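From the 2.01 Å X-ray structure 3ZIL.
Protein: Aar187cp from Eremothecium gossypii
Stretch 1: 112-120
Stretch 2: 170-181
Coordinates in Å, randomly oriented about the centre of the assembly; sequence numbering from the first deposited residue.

Stretch 1 112-120: ILPLATDEV
Stretch 2, residues 170-181: PALARLISRGQL

Stretch 1 enters as the end of a helix that begins before Ile-112 and runs to Ala-116, kinked where the nitrogen of Pro-114 lacks a bond to the preceding turn, and continues as loop; stretch 2 continues a helix that begins before Pro-170, and Gly-179 is the first residue to leave helical phi/psi, with positive phi (69/24). The CA atoms of Thr-117 and Leu-175 lie 5.8 Å apart, those of Glu-119 and Gln-180 7.4 Å.

Leu-113 (chi1 t, chi2 p) points sideways, but its CD1 reaches CB of Ala-171 at 4.0 Å in an apolar contact. The carbonyl O of Ala-116 rests 3.4 Å from CD2 of Leu-175 (t, p). Thr-117, leaving helical phi/psi at -113/13, adopts chi1 p; its OG1 donates to O of Leu-113 (2.8 Å), tying the hydroxyl to its own helix, while its CG2 packs against stretch 2, 4.1 Å from CB of Ala-171 and 4.1 Å from CD2 of Leu-172 (m, t). Asp-118 (-120/105) turns its CB away, and Glu-119 (-75/-7; m, p, chi3 -50°) points toward stretch 2. There Arg-178 (m, t, m, chi4 -90°) forms a two-pronged salt bridge: NE donates to OE2 of Glu-119 at 2.7 Å, nearly straight at 167°, and NH2 to OE1 of Glu-119 at 3.2 Å and 142°, so the guanidinium meets the carboxylate through its edge. The aliphatic CG of Glu-119 lies 3.7 Å from CB of Gln-180, while its carboxylate carbon CD sits 3.6 Å from CD1 of Leu-175.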

# COMPACT_ATOMS: atom_id res chain seq x y z
N ILE A 112 -12.15 -6.26 -10.59
CA ILE A 112 -11.29 -6.49 -9.44
C ILE A 112 -11.32 -5.26 -8.51
O ILE A 112 -11.51 -5.44 -7.32
CB ILE A 112 -9.85 -6.81 -9.88
CG1 ILE A 112 -9.76 -8.21 -10.49
CG2 ILE A 112 -8.84 -6.65 -8.74
CD1 ILE A 112 -9.98 -9.41 -9.54
N LEU A 113 -11.07 -4.05 -9.03
CA LEU A 113 -11.02 -2.83 -8.17
C LEU A 113 -12.34 -2.62 -7.44
O LEU A 113 -12.36 -2.48 -6.23
CB LEU A 113 -10.57 -1.55 -8.96
CG LEU A 113 -10.82 -0.15 -8.36
CD1 LEU A 113 -10.19 -0.00 -6.96
CD2 LEU A 113 -10.36 1.00 -9.27
N PRO A 114 -13.48 -2.72 -8.17
CA PRO A 114 -14.76 -2.64 -7.44
C PRO A 114 -14.92 -3.64 -6.37
O PRO A 114 -15.40 -3.30 -5.25
CB PRO A 114 -15.81 -2.90 -8.55
CG PRO A 114 -15.21 -2.26 -9.72
CD PRO A 114 -13.71 -2.65 -9.63
N LEU A 115 -14.64 -4.91 -6.67
CA LEU A 115 -14.74 -5.89 -5.63
C LEU A 115 -13.78 -5.57 -4.47
O LEU A 115 -14.15 -5.67 -3.26
CB LEU A 115 -14.37 -7.26 -6.15
CG LEU A 115 -15.32 -8.03 -7.08
CD1 LEU A 115 -14.59 -9.34 -7.44
CD2 LEU A 115 -16.59 -8.16 -6.29
N ALA A 116 -12.55 -5.21 -4.80
CA ALA A 116 -11.53 -4.91 -3.71
C ALA A 116 -11.92 -3.86 -2.66
O ALA A 116 -11.38 -3.87 -1.52
CB ALA A 116 -10.20 -4.53 -4.30
N THR A 117 -12.78 -2.93 -3.09
CA THR A 117 -13.16 -1.72 -2.34
C THR A 117 -14.63 -1.71 -1.87
O THR A 117 -15.11 -0.70 -1.40
CB THR A 117 -12.83 -0.45 -3.15
OG1 THR A 117 -13.39 -0.53 -4.45
CG2 THR A 117 -11.31 -0.29 -3.32
N ASP A 118 -15.32 -2.85 -1.94
CA ASP A 118 -16.66 -2.93 -1.44
C ASP A 118 -16.75 -4.01 -0.32
O ASP A 118 -16.82 -5.22 -0.61
CB ASP A 118 -17.58 -3.26 -2.60
CG ASP A 118 -19.03 -3.36 -2.18
OD1 ASP A 118 -19.42 -3.09 -0.99
OD2 ASP A 118 -19.77 -3.83 -3.02
N GLU A 119 -16.84 -3.56 0.93
CA GLU A 119 -16.86 -4.45 2.11
C GLU A 119 -18.20 -5.19 2.33
O GLU A 119 -18.31 -6.06 3.18
CB GLU A 119 -16.46 -3.73 3.44
CG GLU A 119 -15.23 -2.79 3.46
CD GLU A 119 -15.54 -1.35 2.96
OE1 GLU A 119 -16.12 -1.19 1.90
OE2 GLU A 119 -15.13 -0.35 3.56
N VAL A 120 -19.22 -4.88 1.57
CA VAL A 120 -20.51 -5.50 1.88
C VAL A 120 -20.56 -6.81 1.19
O VAL A 120 -20.30 -6.89 -0.02
CB VAL A 120 -21.68 -4.69 1.33
CG1 VAL A 120 -21.87 -3.42 2.15
CG2 VAL A 120 -21.58 -4.52 -0.21
N PRO A 170 -7.16 6.66 -5.15
CA PRO A 170 -8.09 7.23 -4.17
C PRO A 170 -9.09 6.19 -3.64
O PRO A 170 -9.51 6.34 -2.50
CB PRO A 170 -8.91 8.28 -4.98
CG PRO A 170 -8.41 8.28 -6.38
CD PRO A 170 -7.28 7.25 -6.51
N ALA A 171 -9.51 5.19 -4.44
CA ALA A 171 -10.52 4.26 -3.95
C ALA A 171 -9.89 3.39 -2.84
O ALA A 171 -10.53 3.08 -1.83
CB ALA A 171 -11.09 3.38 -5.07
N LEU A 172 -8.62 3.06 -2.98
CA LEU A 172 -7.98 2.26 -1.91
C LEU A 172 -7.80 3.05 -0.60
O LEU A 172 -7.87 2.48 0.53
CB LEU A 172 -6.70 1.68 -2.38
CG LEU A 172 -6.84 0.54 -3.40
CD1 LEU A 172 -5.53 0.39 -4.16
CD2 LEU A 172 -7.29 -0.82 -2.73
N ALA A 173 -7.49 4.34 -0.76
CA ALA A 173 -7.28 5.24 0.36
C ALA A 173 -8.67 5.34 1.09
O ALA A 173 -8.74 5.15 2.33
CB ALA A 173 -6.79 6.62 -0.10
N ARG A 174 -9.75 5.53 0.32
CA ARG A 174 -11.09 5.56 0.93
C ARG A 174 -11.39 4.26 1.70
O ARG A 174 -11.91 4.31 2.80
CB ARG A 174 -12.22 5.86 -0.06
CG ARG A 174 -12.19 7.29 -0.62
CD ARG A 174 -13.49 7.57 -1.37
NE ARG A 174 -13.79 6.62 -2.49
CZ ARG A 174 -13.31 6.75 -3.77
NH1 ARG A 174 -12.45 7.71 -4.10
NH2 ARG A 174 -13.63 5.90 -4.72
N LEU A 175 -11.01 3.11 1.13
CA LEU A 175 -11.19 1.79 1.78
C LEU A 175 -10.43 1.72 3.11
O LEU A 175 -10.98 1.32 4.12
CB LEU A 175 -10.68 0.66 0.85
CG LEU A 175 -10.71 -0.78 1.44
CD1 LEU A 175 -12.15 -1.36 1.63
CD2 LEU A 175 -9.86 -1.76 0.61
N ILE A 176 -9.18 2.16 3.14
CA ILE A 176 -8.43 2.19 4.42
C ILE A 176 -9.12 3.07 5.44
O ILE A 176 -9.20 2.67 6.60
CB ILE A 176 -6.98 2.61 4.19
CG1 ILE A 176 -6.28 1.52 3.27
CG2 ILE A 176 -6.20 2.88 5.50
CD1 ILE A 176 -5.09 2.11 2.51
N SER A 177 -9.64 4.24 5.04
CA SER A 177 -10.18 5.22 5.97
C SER A 177 -11.49 4.74 6.58
O SER A 177 -11.91 5.24 7.61
CB SER A 177 -10.41 6.60 5.30
OG SER A 177 -11.60 6.41 4.50
N ARG A 178 -12.22 3.86 5.89
CA ARG A 178 -13.44 3.30 6.44
C ARG A 178 -13.11 2.24 7.51
O ARG A 178 -14.00 1.92 8.35
CB ARG A 178 -14.36 2.70 5.36
CG ARG A 178 -15.04 3.74 4.46
CD ARG A 178 -16.10 3.08 3.49
NE ARG A 178 -15.52 2.09 2.56
CZ ARG A 178 -15.04 2.34 1.34
NH1 ARG A 178 -14.91 3.61 0.91
NH2 ARG A 178 -14.59 1.29 0.53
N GLY A 179 -11.88 1.69 7.45
CA GLY A 179 -11.30 0.91 8.56
C GLY A 179 -11.90 -0.46 8.90
O GLY A 179 -11.75 -0.96 10.03
N GLN A 180 -12.54 -1.11 7.93
CA GLN A 180 -13.21 -2.36 8.19
C GLN A 180 -12.23 -3.55 8.35
O GLN A 180 -12.50 -4.46 9.14
CB GLN A 180 -14.25 -2.70 7.07
CG GLN A 180 -15.51 -1.86 7.12
CD GLN A 180 -16.40 -2.23 8.31
OE1 GLN A 180 -16.20 -3.28 8.92
NE2 GLN A 180 -17.38 -1.37 8.66
N LEU A 181 -11.11 -3.53 7.63
CA LEU A 181 -10.18 -4.68 7.70
C LEU A 181 -9.22 -4.53 8.85
O LEU A 181 -8.98 -3.39 9.38
CB LEU A 181 -9.37 -4.82 6.40
CG LEU A 181 -10.17 -4.88 5.08
CD1 LEU A 181 -9.25 -5.18 3.88
CD2 LEU A 181 -11.28 -5.90 5.15